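Local coordinates for carboxylesterase (Uncultured bacterium, PDB 5GMX), which hydrolyses carboxylic esters as a family VIII carboxylesterase of the beta-lactamase fold and also acts on oxyimino cephalosporins, at residues Ile90-Arg95 with Val111-Leu116; Ala106-Val111 with Gln148-Glu153; Leu117-Gly122 with Gly159-Val164. All blocks are in the same frame, centred on the assembly; numbering follows the deposited sequence.

Interaction 1: residues Ile90-Arg95 with Val111-Leu116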
ATOM      1  N   ILE A  90       8.877 -16.201   9.266  1.00 15.73           N
ATOM      2  CA  ILE A  90       9.846 -15.510   8.418  1.00 17.76           C
ATOM      3  C   ILE A  90      10.910 -14.807   9.248  1.00 19.58           C
ATOM      4  O   ILE A  90      10.587 -14.103  10.200  1.00 20.45           O
ATOM      5  CB  ILE A  90       9.163 -14.466   7.526  1.00 17.08           C
ATOM      6  CG1 ILE A  90       8.111 -15.142   6.649  1.00 16.89           C
ATOM      7  CG2 ILE A  90      10.205 -13.707   6.697  1.00 18.64           C
ATOM      8  CD1 ILE A  90       7.302 -14.182   5.783  1.00 15.83           C
ATOM      9  N   ASP A  91      12.174 -15.015   8.891  1.00 17.79           N
ATOM     10  CA  ASP A  91      13.283 -14.273   9.475  1.00 20.45           C
ATOM     11  C   ASP A  91      13.779 -13.245   8.465  1.00 14.77           C
ATOM     12  O   ASP A  91      14.299 -13.606   7.411  1.00 16.50           O
ATOM     13  CB  ASP A  91      14.407 -15.231   9.893  1.00 19.36           C
ATOM     14  CG  ASP A  91      15.614 -14.520  10.514  1.00 27.70           C
ATOM     15  OD1 ASP A  91      15.715 -13.263  10.492  1.00 23.82           O
ATOM     16  OD2 ASP A  91      16.478 -15.246  11.050  1.00 27.37           O
ATOM     17  N   TYR A  92      13.667 -11.966   8.813  1.00 17.88           N
ATOM     18  CA  TYR A  92      14.060 -10.895   7.896  1.00 16.48           C
ATOM     19  C   TYR A  92      15.516 -11.016   7.457  1.00 17.94           C
ATOM     20  O   TYR A  92      15.876 -10.592   6.365  1.00 16.82           O
ATOM     21  CB  TYR A  92      13.840  -9.530   8.539  1.00 16.30           C
ATOM     22  CG  TYR A  92      12.415  -9.077   8.490  1.00 13.33           C
ATOM     23  CD1 TYR A  92      11.802  -8.809   7.275  1.00 14.11           C
ATOM     24  CD2 TYR A  92      11.672  -8.925   9.655  1.00 14.29           C
ATOM     25  CE1 TYR A  92      10.495  -8.400   7.221  1.00 16.47           C
ATOM     26  CE2 TYR A  92      10.353  -8.509   9.609  1.00 15.42           C
ATOM     27  CZ  TYR A  92       9.771  -8.244   8.384  1.00 15.45           C
ATOM     28  OH  TYR A  92       8.461  -7.827   8.304  1.00 19.80           O
ATOM     29  N   ASN A  93      16.343 -11.616   8.304  1.00 18.14           N
ATOM     30  CA  ASN A  93      17.759 -11.753   8.008  1.00 17.75           C
ATOM     31  C   ASN A  93      18.075 -13.003   7.194  1.00 18.41           C
ATOM     32  O   ASN A  93      19.200 -13.173   6.745  1.00 18.75           O
ATOM     33  CB  ASN A  93      18.567 -11.788   9.304  1.00 22.43           C
ATOM     34  CG  ASN A  93      18.421 -10.529  10.105  1.00 24.60           C
ATOM     35  OD1 ASN A  93      18.657  -9.434   9.603  1.00 28.75           O
ATOM     36  ND2 ASN A  93      18.002 -10.672  11.353  1.00 21.10           N
ATOM     37  N   ALA A  94      17.092 -13.884   7.025  1.00 18.03           N
ATOM     38  CA  ALA A  94      17.303 -15.119   6.278  1.00 17.38           C
ATOM     39  C   ALA A  94      17.264 -14.884   4.774  1.00 17.44           C
ATOM     40  O   ALA A  94      16.650 -13.927   4.305  1.00 15.12           O
ATOM     41  CB  ALA A  94      16.257 -16.163   6.672  1.00 18.42           C
ATOM     42  N   ARG A  95      17.925 -15.764   4.027  1.00 13.18           N
ATOM     43  CA  ARG A  95      17.907 -15.711   2.575  1.00 17.03           C
ATOM     44  C   ARG A  95      16.516 -16.021   2.056  1.00 16.54           C
ATOM     45  O   ARG A  95      15.871 -16.952   2.540  1.00 16.60           O
ATOM     46  CB  ARG A  95      18.906 -16.706   1.976  1.00 15.44           C
ATOM     47  CG  ARG A  95      20.365 -16.502   2.384  1.00 18.75           C
ATOM     48  CD  ARG A  95      21.212 -17.724   1.995  1.00 23.75           C
ATOM     49  NE  ARG A  95      22.646 -17.469   2.129  1.00 26.36           N
ATOM     50  CZ  ARG A  95      23.300 -17.446   3.285  1.00 30.03           C
ATOM     51  NH1 ARG A  95      22.653 -17.658   4.426  1.00 35.04           N
ATOM     52  NH2 ARG A  95      24.603 -17.204   3.304  1.00 34.99           N
ATOM     53  N   VAL A 111      20.529 -13.065  -1.365  1.00 17.82           N
ATOM     54  CA  VAL A 111      19.558 -12.005  -1.080  1.00 14.53           C
ATOM     55  C   VAL A 111      18.682 -12.351   0.125  1.00 14.02           C
ATOM     56  O   VAL A 111      18.055 -13.409   0.153  1.00 18.47           O
ATOM     57  CB  VAL A 111      18.640 -11.740  -2.296  1.00 16.08           C
ATOM     58  CG1 VAL A 111      17.575 -10.699  -1.953  1.00 18.04           C
ATOM     59  CG2 VAL A 111      19.458 -11.301  -3.513  1.00 18.11           C
ATOM     60  N   THR A 112      18.629 -11.457   1.108  1.00 14.61           N
ATOM     61  CA  THR A 112      17.812 -11.671   2.303  1.00 13.87           C
ATOM     62  C   THR A 112      16.391 -11.116   2.154  1.00 13.04           C
ATOM     63  O   THR A 112      16.122 -10.313   1.263  1.00 13.19           O
ATOM     64  CB  THR A 112      18.454 -11.035   3.516  1.00 13.45           C
ATOM     65  OG1 THR A 112      18.357  -9.616   3.387  1.00 17.61           O
ATOM     66  CG2 THR A 112      19.935 -11.445   3.613  1.00 15.68           C
ATOM     67  N   VAL A 113      15.486 -11.548   3.025  1.00 13.89           N
ATOM     68  CA  VAL A 113      14.099 -11.085   2.968  1.00 12.22           C
ATOM     69  C   VAL A 113      14.025  -9.575   3.205  1.00 12.57           C
ATOM     70  O   VAL A 113      13.286  -8.866   2.520  1.00 14.72           O
ATOM     71  CB  VAL A 113      13.218 -11.845   3.986  1.00 16.71           C
ATOM     72  CG1 VAL A 113      11.791 -11.251   4.053  1.00 10.71           C
ATOM     73  CG2 VAL A 113      13.183 -13.325   3.621  1.00 13.32           C
ATOM     74  N   ALA A 114      14.840  -9.078   4.131  1.00 15.88           N
ATOM     75  CA  ALA A 114      14.913  -7.644   4.403  1.00 16.50           C
ATOM     76  C   ALA A 114      15.341  -6.850   3.162  1.00 15.88           C
ATOM     77  O   ALA A 114      14.806  -5.774   2.898  1.00 12.88           O
ATOM     78  CB  ALA A 114      15.875  -7.369   5.565  1.00 14.53           C
ATOM     79  N   GLN A 115      16.283  -7.390   2.389  1.00 14.50           N
ATOM     80  CA  GLN A 115      16.718  -6.736   1.150  1.00 12.88           C
ATOM     81  C   GLN A 115      15.644  -6.765   0.055  1.00 14.09           C
ATOM     82  O   GLN A 115      15.450  -5.783  -0.660  1.00 13.07           O
ATOM     83  CB  GLN A 115      18.003  -7.383   0.624  1.00 14.49           C
ATOM     84  CG  GLN A 115      19.231  -7.063   1.449  1.00 17.72           C
ATOM     85  CD  GLN A 115      20.455  -7.846   0.991  1.00 19.56           C
ATOM     86  OE1 GLN A 115      20.337  -8.878   0.331  1.00 20.58           O
ATOM     87  NE2 GLN A 115      21.636  -7.352   1.342  1.00 20.42           N
ATOM     88  N   LEU A 116      14.971  -7.903  -0.090  1.00 10.98           N
ATOM     89  CA  LEU A 116      13.860  -8.026  -1.028  1.00 14.05           C
ATOM     90  C   LEU A 116      12.759  -7.004  -0.708  1.00 14.48           C
ATOM     91  O   LEU A 116      12.223  -6.350  -1.603  1.00 13.00           O
ATOM     92  CB  LEU A 116      13.275  -9.445  -0.991  1.00 13.70           C
ATOM     93  CG  LEU A 116      12.214  -9.820  -2.031  1.00 15.81           C
ATOM     94  CD1 LEU A 116      12.846 -10.070  -3.385  1.00 13.44           C
ATOM     95  CD2 LEU A 116      11.386 -11.019  -1.592  1.00 16.38           C
TER
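Two carbonyl oxygens of the Asp91-Ala94 turn receive the first N-H groups of helix 113-117. Ala114 N gives its hydrogen to Tyr92 O at 2.9 Å, in the carbonyl plane and on a lone pair. Val113 N reaches Ala94 O, also at 2.9 Å, but almost along the C=O axis, at 173°. This bond and the backbone pairing of Val111 with Val96 bridge Arg95 and Thr112 in a single isolated beta bridge just ahead of the helix; CA-H...O contacts from Thr112 CA to Ala94 O and from Arg95 CA to Val111 O accompany it.

Around these bonds the side chains are apolar. Val113, with CG1 anti to the backbone N (chi1 173°), sets that methyl against both Ile90 CG2, 3.9 Å away, and Tyr92 CD1, crossing each side chain at about a right angle, while its CG2 lies against the carbonyl of Ala94. The CB of Ala114 fits close over Tyr92 O at 3.3 Å, a spot that suits a single methyl.

Each partner is shaped by a local motif. Asp91 OD1 accepts from Asn93 N in an Asx turn, and Ala94 N bonds to Asp91 O, closing a type I turn. Across from it, Thr112 is the N-cap: its OG1, between the backbone N and the carbonyl carbon, accepts from Gln115 N, and Gln115 OE1 takes Thr112 N in return, completing a capping box. Farther out, Ile90 and Tyr92 pack on helix 72-86, and the guanidinium of Arg95 forms a salt bridge with Asp110.

The opening N-H groups of a helix have no acceptor in their own helix; here two turn carbonyls together with Thr112 OG1 meet that demand, leaving the buried side chains to pack as hydrocarbon.

Interaction 2: residues Ala106-Val111 with Gln148-Glu153; sequences AGKKDV and QWPFFE
Trp149 lays the benzene part of its indole beside the backbone of Ala106 and Gly107: CE3 comes within 3.3 Å of Ala106 O, and Gly107 CA lies 3.9 Å from CZ3. Having no side chain, Gly107 lets the ring come this close, and glycine readily adopts its positive phi of 82°. Pro150 CD sits over one face of the same indole, offset toward the rim, and lies 3.3 Å from Ala106 O. Ala106 also rests its CB against Gln148 O at 3.7 Å.

Lys108 crosses Pro150 obliquely and turns back. Its CG touches Pro150 CG at 3.7 Å; the chain then bends at chi3 (-55°) and chi4 (-61°), which carries the ammonium to Gln148 O. That bond, NZ to O, is 2.8 Å long and meets the oxygen from above the carbonyl plane. NZ also donates to Ala146 O and Ala105 O, and the charge has a cation-pi contact with Phe103. A lysine suits this place because its aliphatic stem can pack on proline while three carbonyls share the buried charge.

Two irregular loops are joined in this way, the one leading to helix 113-117 and the one leaving helix 138-146. Lys108 ties them together in a loop-to-loop contact at the periphery of the helical part of this beta-lactamase-type fold, well away from the ligand pocket.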
ATOM      1  N   ALA A 106      20.381 -17.167 -10.862  1.00 21.34           N
ATOM      2  CA  ALA A 106      20.850 -15.921 -11.469  1.00 18.82           C
ATOM      3  C   ALA A 106      21.328 -14.879 -10.450  1.00 18.94           C
ATOM      4  O   ALA A 106      20.856 -13.743 -10.442  1.00 17.33           O
ATOM      5  CB  ALA A 106      19.746 -15.331 -12.349  1.00 17.28           C
ATOM      6  N   GLY A 107      22.258 -15.273  -9.587  1.00 18.86           N
ATOM      7  CA  GLY A 107      22.939 -14.329  -8.718  1.00 20.73           C
ATOM      8  C   GLY A 107      22.232 -13.901  -7.437  1.00 22.07           C
ATOM      9  O   GLY A 107      22.687 -12.966  -6.767  1.00 16.99           O
ATOM     10  N   LYS A 108      21.135 -14.568  -7.078  1.00 17.67           N
ATOM     11  CA  LYS A 108      20.331 -14.107  -5.950  1.00 20.20           C
ATOM     12  C   LYS A 108      20.318 -15.069  -4.754  1.00 22.81           C
ATOM     13  O   LYS A 108      19.433 -14.980  -3.892  1.00 19.31           O
ATOM     14  CB  LYS A 108      18.895 -13.840  -6.415  1.00 15.16           C
ATOM     15  CG  LYS A 108      18.803 -12.767  -7.507  1.00 15.48           C
ATOM     16  CD  LYS A 108      17.363 -12.356  -7.827  1.00 17.00           C
ATOM     17  CE  LYS A 108      16.484 -13.545  -8.201  1.00 19.38           C
ATOM     18  NZ  LYS A 108      16.950 -14.276  -9.417  1.00 18.35           N
ATOM     19  N   LYS A 109      21.297 -15.972  -4.688  1.00 20.36           N
ATOM     20  CA  LYS A 109      21.310 -16.999  -3.640  1.00 24.79           C
ATOM     21  C   LYS A 109      21.545 -16.424  -2.245  1.00 18.46           C
ATOM     22  O   LYS A 109      21.292 -17.092  -1.255  1.00 21.56           O
ATOM     23  CB  LYS A 109      22.382 -18.063  -3.919  1.00 22.09           C
ATOM     24  CG  LYS A 109      23.807 -17.582  -3.693  1.00 28.07           C
ATOM     25  CD  LYS A 109      24.837 -18.710  -3.849  1.00 31.51           C
ATOM     26  CE  LYS A 109      26.255 -18.185  -3.580  1.00 37.55           C
ATOM     27  NZ  LYS A 109      27.251 -19.269  -3.340  1.00 53.32           N
ATOM     28  N   ASP A 110      22.035 -15.193  -2.151  1.00 21.03           N
ATOM     29  CA  ASP A 110      22.310 -14.638  -0.829  1.00 26.07           C
ATOM     30  C   ASP A 110      21.431 -13.443  -0.466  1.00 20.23           C
ATOM     31  O   ASP A 110      21.552 -12.902   0.627  1.00 18.86           O
ATOM     32  CB  ASP A 110      23.789 -14.268  -0.717  1.00 23.77           C
ATOM     33  CG  ASP A 110      24.688 -15.501  -0.591  1.00 34.05           C
ATOM     34  OD1 ASP A 110      24.355 -16.415   0.205  1.00 28.52           O
ATOM     35  OD2 ASP A 110      25.715 -15.566  -1.303  1.00 33.74           O
ATOM     36  N   VAL A 111      20.529 -13.065  -1.365  1.00 17.82           N
ATOM     37  CA  VAL A 111      19.558 -12.005  -1.080  1.00 14.53           C
ATOM     38  C   VAL A 111      18.682 -12.351   0.125  1.00 14.02           C
ATOM     39  O   VAL A 111      18.055 -13.409   0.153  1.00 18.47           O
ATOM     40  CB  VAL A 111      18.640 -11.740  -2.296  1.00 16.08           C
ATOM     41  CG1 VAL A 111      17.575 -10.699  -1.953  1.00 18.04           C
ATOM     42  CG2 VAL A 111      19.458 -11.301  -3.513  1.00 18.11           C
ATOM     43  N   GLN A 148      15.284 -14.266 -12.893  1.00 20.81           N
ATOM     44  CA  GLN A 148      15.816 -13.051 -13.492  1.00 19.36           C
ATOM     45  C   GLN A 148      17.128 -12.567 -12.892  1.00 17.43           C
ATOM     46  O   GLN A 148      17.326 -12.596 -11.679  1.00 16.28           O
ATOM     47  CB  GLN A 148      14.769 -11.943 -13.387  1.00 19.47           C
ATOM     48  CG  GLN A 148      15.114 -10.666 -14.103  1.00 19.94           C
ATOM     49  CD  GLN A 148      13.908  -9.769 -14.249  1.00 23.99           C
ATOM     50  OE1 GLN A 148      12.921 -10.146 -14.878  1.00 27.99           O
ATOM     51  NE2 GLN A 148      13.979  -8.574 -13.670  1.00 18.48           N
ATOM     52  N   TRP A 149      18.013 -12.109 -13.770  1.00 17.06           N
ATOM     53  CA  TRP A 149      19.278 -11.485 -13.389  1.00 13.80           C
ATOM     54  C   TRP A 149      19.043 -10.034 -12.958  1.00 12.29           C
ATOM     55  O   TRP A 149      18.437  -9.260 -13.695  1.00 13.47           O
ATOM     56  CB  TRP A 149      20.262 -11.550 -14.575  1.00 15.97           C
ATOM     57  CG  TRP A 149      21.591 -10.924 -14.329  1.00 13.11           C
ATOM     58  CD1 TRP A 149      22.026  -9.706 -14.780  1.00 14.24           C
ATOM     59  CD2 TRP A 149      22.665 -11.473 -13.560  1.00 13.14           C
ATOM     60  NE1 TRP A 149      23.303  -9.467 -14.339  1.00 13.30           N
ATOM     61  CE2 TRP A 149      23.723 -10.537 -13.592  1.00 15.02           C
ATOM     62  CE3 TRP A 149      22.838 -12.665 -12.853  1.00 14.53           C
ATOM     63  CZ2 TRP A 149      24.937 -10.755 -12.936  1.00 13.93           C
ATOM     64  CZ3 TRP A 149      24.044 -12.884 -12.202  1.00 16.16           C
ATOM     65  CH2 TRP A 149      25.081 -11.933 -12.254  1.00 18.69           C
ATOM     66  N   PRO A 150      19.515  -9.664 -11.759  1.00 12.85           N
ATOM     67  CA  PRO A 150      19.306  -8.319 -11.207  1.00 12.73           C
ATOM     68  C   PRO A 150      19.946  -7.208 -12.042  1.00 16.66           C
ATOM     69  O   PRO A 150      20.991  -7.422 -12.671  1.00 16.92           O
ATOM     70  CB  PRO A 150      19.975  -8.398  -9.831  1.00 13.06           C
ATOM     71  CG  PRO A 150      20.022  -9.849  -9.507  1.00 13.58           C
ATOM     72  CD  PRO A 150      20.211 -10.546 -10.805  1.00 14.16           C
ATOM     73  N   PHE A 151      19.336  -6.031 -12.024  1.00 13.76           N
ATOM     74  CA  PHE A 151      19.856  -4.871 -12.749  1.00 15.41           C
ATOM     75  C   PHE A 151      21.075  -4.274 -12.069  1.00 12.68           C
ATOM     76  O   PHE A 151      21.907  -3.650 -12.712  1.00 14.52           O
ATOM     77  CB  PHE A 151      18.774  -3.799 -12.879  1.00 12.72           C
ATOM     78  CG  PHE A 151      17.609  -4.224 -13.697  1.00 15.58           C
ATOM     79  CD1 PHE A 151      17.730  -4.378 -15.063  1.00 16.32           C
ATOM     80  CD2 PHE A 151      16.381  -4.484 -13.101  1.00 20.52           C
ATOM     81  CE1 PHE A 151      16.651  -4.772 -15.831  1.00 18.20           C
ATOM     82  CE2 PHE A 151      15.294  -4.887 -13.864  1.00 19.00           C
ATOM     83  CZ  PHE A 151      15.425  -5.028 -15.229  1.00 20.17           C
ATOM     84  N   PHE A 152      21.155  -4.430 -10.754  1.00 15.31           N
ATOM     85  CA  PHE A 152      22.323  -3.990 -10.005  1.00 11.47           C
ATOM     86  C   PHE A 152      22.643  -5.054  -8.965  1.00 13.31           C
ATOM     87  O   PHE A 152      21.839  -5.953  -8.727  1.00 14.83           O
ATOM     88  CB  PHE A 152      22.099  -2.618  -9.347  1.00 10.80           C
ATOM     89  CG  PHE A 152      20.810  -2.499  -8.543  1.00 16.66           C
ATOM     90  CD1 PHE A 152      20.724  -2.998  -7.252  1.00 16.54           C
ATOM     91  CD2 PHE A 152      19.700  -1.869  -9.080  1.00 17.53           C
ATOM     92  CE1 PHE A 152      19.545  -2.873  -6.507  1.00 17.82           C
ATOM     93  CE2 PHE A 152      18.513  -1.744  -8.350  1.00 22.17           C
ATOM     94  CZ  PHE A 152      18.440  -2.246  -7.060  1.00 19.26           C
ATOM     95  N   GLU A 153      23.827  -4.979  -8.374  1.00 11.13           N
ATOM     96  CA  GLU A 153      24.204  -5.941  -7.350  1.00 14.32           C
ATOM     97  C   GLU A 153      23.290  -5.812  -6.124  1.00 16.14           C
ATOM     98  O   GLU A 153      23.156  -4.729  -5.567  1.00 18.50           O
ATOM     99  CB  GLU A 153      25.649  -5.736  -6.944  1.00 13.85           C
ATOM    100  CG  GLU A 153      26.117  -6.746  -5.927  1.00 22.06           C
ATOM    101  CD  GLU A 153      27.585  -6.607  -5.616  1.00 21.40           C
ATOM    102  OE1 GLU A 153      28.239  -5.733  -6.216  1.00 22.75           O
ATOM    103  OE2 GLU A 153      28.086  -7.372  -4.774  1.00 29.72           O
TER

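Interaction 3: residues Leu117-Gly122 with Gly159-Val164; sequences LSHQAG and GYHAVV. With PMS (phenylmethanesulfonic acid), chain C.
The imidazole of His119 carries Tyr160 CD1 over one face, 3.6 Å from CE1, and meets His161 N at its edge. The His119 and Tyr160 rings are oblique, planes at 43°, and the side chains lie side by side, pointing the same way. The His161 ring runs past His119 in the opposite direction and has Gly122 N at its own edge, in plane.

His161 N donates to His119 ND1 at 2.9 Å, nearly straight at the hydrogen (173°) though somewhat out of the ring plane. His119 O accepts from Gly159 N at 2.9 Å. His161 ND1 donates back to Gly159 O, 2.7 Å away, which fixes the rotation of its ring within the inverse gamma turn it centres.

Tyr160, CG anti to the backbone N (chi1 -170°), sends OH to Lys74 NZ and weakly to Ser71 OG; phenylmethanesulfonic acid approaches OH weakly through O2S (3.4 Å) and touches Ala162 CB through C6. Since His119 ND1 accepts, any proton on its neutral ring would sit on NE2. With its two bonds flanking Tyr160 and its face against that ring, His119 probably acts as second-shell support, holding Tyr160, placed like the tyrosine of class C beta-lactamases, beside the SxxK serine and lysine.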
ATOM      1  N   LEU A 117      12.430  -6.871   0.572  1.00 14.62           N
ATOM      2  CA  LEU A 117      11.336  -5.990   0.989  1.00 17.87           C
ATOM      3  C   LEU A 117      11.693  -4.511   0.961  1.00 18.68           C
ATOM      4  O   LEU A 117      10.795  -3.676   1.026  1.00 13.66           O
ATOM      5  CB  LEU A 117      10.868  -6.352   2.395  1.00 12.94           C
ATOM      6  CG  LEU A 117      10.023  -7.611   2.472  1.00 15.57           C
ATOM      7  CD1 LEU A 117       9.800  -7.967   3.924  1.00 20.58           C
ATOM      8  CD2 LEU A 117       8.707  -7.329   1.788  1.00 21.39           C
ATOM      9  N   SER A 118      12.987  -4.195   0.862  1.00 14.39           N
ATOM     10  CA  SER A 118      13.431  -2.801   0.787  1.00 15.82           C
ATOM     11  C   SER A 118      13.912  -2.422  -0.610  1.00 12.73           C
ATOM     12  O   SER A 118      14.654  -1.448  -0.770  1.00 13.76           O
ATOM     13  CB  SER A 118      14.537  -2.518   1.810  1.00 12.15           C
ATOM     14  OG  SER A 118      15.619  -3.426   1.682  1.00 15.56           O
ATOM     15  N   HIS A 119      13.460  -3.174  -1.612  1.00 16.11           N
ATOM     16  CA  HIS A 119      13.708  -2.865  -3.021  1.00 13.17           C
ATOM     17  C   HIS A 119      15.199  -2.900  -3.340  1.00 14.23           C
ATOM     18  O   HIS A 119      15.671  -2.156  -4.191  1.00 14.23           O
ATOM     19  CB  HIS A 119      13.114  -1.499  -3.396  1.00 16.18           C
ATOM     20  CG  HIS A 119      11.662  -1.375  -3.061  1.00 17.52           C
ATOM     21  ND1 HIS A 119      10.664  -1.731  -3.941  1.00 18.51           N
ATOM     22  CD2 HIS A 119      11.041  -0.974  -1.928  1.00 17.51           C
ATOM     23  CE1 HIS A 119       9.488  -1.541  -3.371  1.00 19.83           C
ATOM     24  NE2 HIS A 119       9.689  -1.080  -2.149  1.00 17.75           N
ATOM     25  N   GLN A 120      15.930  -3.776  -2.658  1.00 13.19           N
ATOM     26  CA  GLN A 120      17.365  -3.919  -2.891  1.00 13.04           C
ATOM     27  C   GLN A 120      17.756  -5.228  -3.578  1.00 15.52           C
ATOM     28  O   GLN A 120      18.934  -5.555  -3.635  1.00 16.85           O
ATOM     29  CB  GLN A 120      18.120  -3.824  -1.575  1.00 12.71           C
ATOM     30  CG  GLN A 120      17.894  -2.547  -0.816  1.00 12.55           C
ATOM     31  CD  GLN A 120      18.819  -2.439   0.371  1.00 17.15           C
ATOM     32  OE1 GLN A 120      19.938  -1.943   0.248  1.00 20.42           O
ATOM     33  NE2 GLN A 120      18.370  -2.928   1.524  1.00 13.85           N
ATOM     34  N   ALA A 121      16.779  -5.995  -4.060  1.00 14.72           N
ATOM     35  CA  ALA A 121      17.086  -7.246  -4.750  1.00 20.46           C
ATOM     36  C   ALA A 121      17.469  -7.005  -6.209  1.00 22.20           C
ATOM     37  O   ALA A 121      18.032  -7.880  -6.857  1.00 20.88           O
ATOM     38  CB  ALA A 121      15.909  -8.212  -4.671  1.00 14.23           C
ATOM     39  N   GLY A 122      17.131  -5.831  -6.734  1.00 24.64           N
ATOM     40  CA  GLY A 122      17.531  -5.473  -8.082  1.00 20.06           C
ATOM     41  C   GLY A 122      16.692  -6.063  -9.199  1.00 18.61           C
ATOM     42  O   GLY A 122      17.118  -6.080 -10.347  1.00 20.03           O
ATOM     43  N   GLY A 159      15.985   0.167  -5.922  1.00 18.17           N
ATOM     44  CA  GLY A 159      15.261   0.547  -7.118  1.00 17.40           C
ATOM     45  C   GLY A 159      13.831   0.073  -6.942  1.00 19.70           C
ATOM     46  O   GLY A 159      13.563  -1.123  -6.949  1.00 15.95           O
ATOM     47  N   TYR A 160      12.916   1.021  -6.791  1.00 20.75           N
ATOM     48  CA  TYR A 160      11.503   0.735  -6.546  1.00 19.39           C
ATOM     49  C   TYR A 160      10.938  -0.367  -7.446  1.00 14.43           C
ATOM     50  O   TYR A 160      10.903  -0.230  -8.664  1.00 17.01           O
ATOM     51  CB  TYR A 160      10.704   2.021  -6.731  1.00 20.02           C
ATOM     52  CG  TYR A 160       9.254   1.986  -6.302  1.00 16.37           C
ATOM     53  CD1 TYR A 160       8.887   1.539  -5.043  1.00 15.26           C
ATOM     54  CD2 TYR A 160       8.260   2.464  -7.142  1.00 20.36           C
ATOM     55  CE1 TYR A 160       7.560   1.541  -4.644  1.00 18.39           C
ATOM     56  CE2 TYR A 160       6.931   2.477  -6.752  1.00 23.24           C
ATOM     57  CZ  TYR A 160       6.590   2.021  -5.503  1.00 18.66           C
ATOM     58  OH  TYR A 160       5.273   2.038  -5.125  1.00 22.27           O
ATOM     59  N   HIS A 161      10.527  -1.470  -6.831  1.00 18.02           N
ATOM     60  CA  HIS A 161       9.899  -2.574  -7.547  1.00 16.92           C
ATOM     61  C   HIS A 161       8.431  -2.202  -7.776  1.00 19.13           C
ATOM     62  O   HIS A 161       7.520  -2.718  -7.125  1.00 17.02           O
ATOM     63  CB  HIS A 161      10.068  -3.886  -6.757  1.00 18.76           C
ATOM     64  CG  HIS A 161      11.487  -4.373  -6.713  1.00 18.03           C
ATOM     65  ND1 HIS A 161      12.553  -3.532  -6.482  1.00 19.78           N
ATOM     66  CD2 HIS A 161      12.015  -5.610  -6.881  1.00 20.23           C
ATOM     67  CE1 HIS A 161      13.680  -4.227  -6.518  1.00 18.84           C
ATOM     68  NE2 HIS A 161      13.381  -5.488  -6.759  1.00 22.49           N
ATOM     69  N   ALA A 162       8.233  -1.277  -8.712  1.00 20.09           N
ATOM     70  CA  ALA A 162       6.993  -0.511  -8.861  1.00 22.21           C
ATOM     71  C   ALA A 162       5.712  -1.332  -8.983  1.00 25.75           C
ATOM     72  O   ALA A 162       4.664  -0.930  -8.474  1.00 27.68           O
ATOM     73  CB  ALA A 162       7.114   0.405 -10.061  1.00 26.34           C
ATOM     74  N   VAL A 163       5.779  -2.457  -9.682  1.00 22.73           N
ATOM     75  CA  VAL A 163       4.583  -3.263  -9.891  1.00 20.82           C
ATOM     76  C   VAL A 163       4.742  -4.646  -9.270  1.00 20.84           C
ATOM     77  O   VAL A 163       3.801  -5.181  -8.684  1.00 22.11           O
ATOM     78  CB  VAL A 163       4.239  -3.398 -11.392  1.00 25.68           C
ATOM     79  CG1 VAL A 163       2.994  -4.269 -11.581  1.00 23.31           C
ATOM     80  CG2 VAL A 163       4.033  -2.016 -12.024  1.00 30.62           C
ATOM     81  N   VAL A 164       5.932  -5.223  -9.399  1.00 22.80           N
ATOM     82  CA  VAL A 164       6.148  -6.617  -9.021  1.00 19.53           C
ATOM     83  C   VAL A 164       6.443  -6.829  -7.532  1.00 17.35           C
ATOM     84  O   VAL A 164       6.571  -7.971  -7.093  1.00 21.34           O
ATOM     85  CB  VAL A 164       7.306  -7.240  -9.849  1.00 21.93           C
ATOM     86  CG1 VAL A 164       7.021  -7.120 -11.339  1.00 12.26           C
ATOM     87  CG2 VAL A 164       8.633  -6.588  -9.507  1.00 15.02           C
TER
HETATM   88  C   PMS C 401       2.284   1.848  -8.555  1.00 44.29           C
HETATM   89  S   PMS C 401       2.391   2.992  -7.196  1.00 41.15           S
HETATM   90  C1  PMS C 401       2.764   2.455  -9.862  1.00 54.11           C
HETATM   91  C2  PMS C 401       1.863   3.075 -10.718  1.00 49.50           C
HETATM   92  C3  PMS C 401       2.301   3.625 -11.915  1.00 47.21           C
HETATM   93  C4  PMS C 401       3.641   3.554 -12.264  1.00 56.63           C
HETATM   94  C5  PMS C 401       4.544   2.934 -11.413  1.00 49.34           C
HETATM   95  C6  PMS C 401       4.104   2.383 -10.218  1.00 49.11           C
HETATM   96  O2S PMS C 401       3.515   3.998  -7.313  1.00 34.59           O
HETATM   97  O1S PMS C 401       1.191   3.909  -7.159  1.00 31.29           O

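Interaction 3 is wholly buried and borders the ligand pocket, whereas interactions 1 and 2 are only partly buried and lie farther from the chain's centre. All three meet along the stretch from Ala106 to Gly122: interactions 1 and 2 share Val111 and are joined by the Arg95-Asp110 salt bridge, while helix 113-117 leads from interaction 1 directly into the first loop of interaction 3. Interactions 2 and 3 both join that stretch to the chain between helices 138-146 and 165-175, and touch through Phe151 N and Gly122 O. Chemistry follows place: backbone capping at a helix start, a lysine among carbonyls at the periphery, and imidazoles bonded to backbone near the active site.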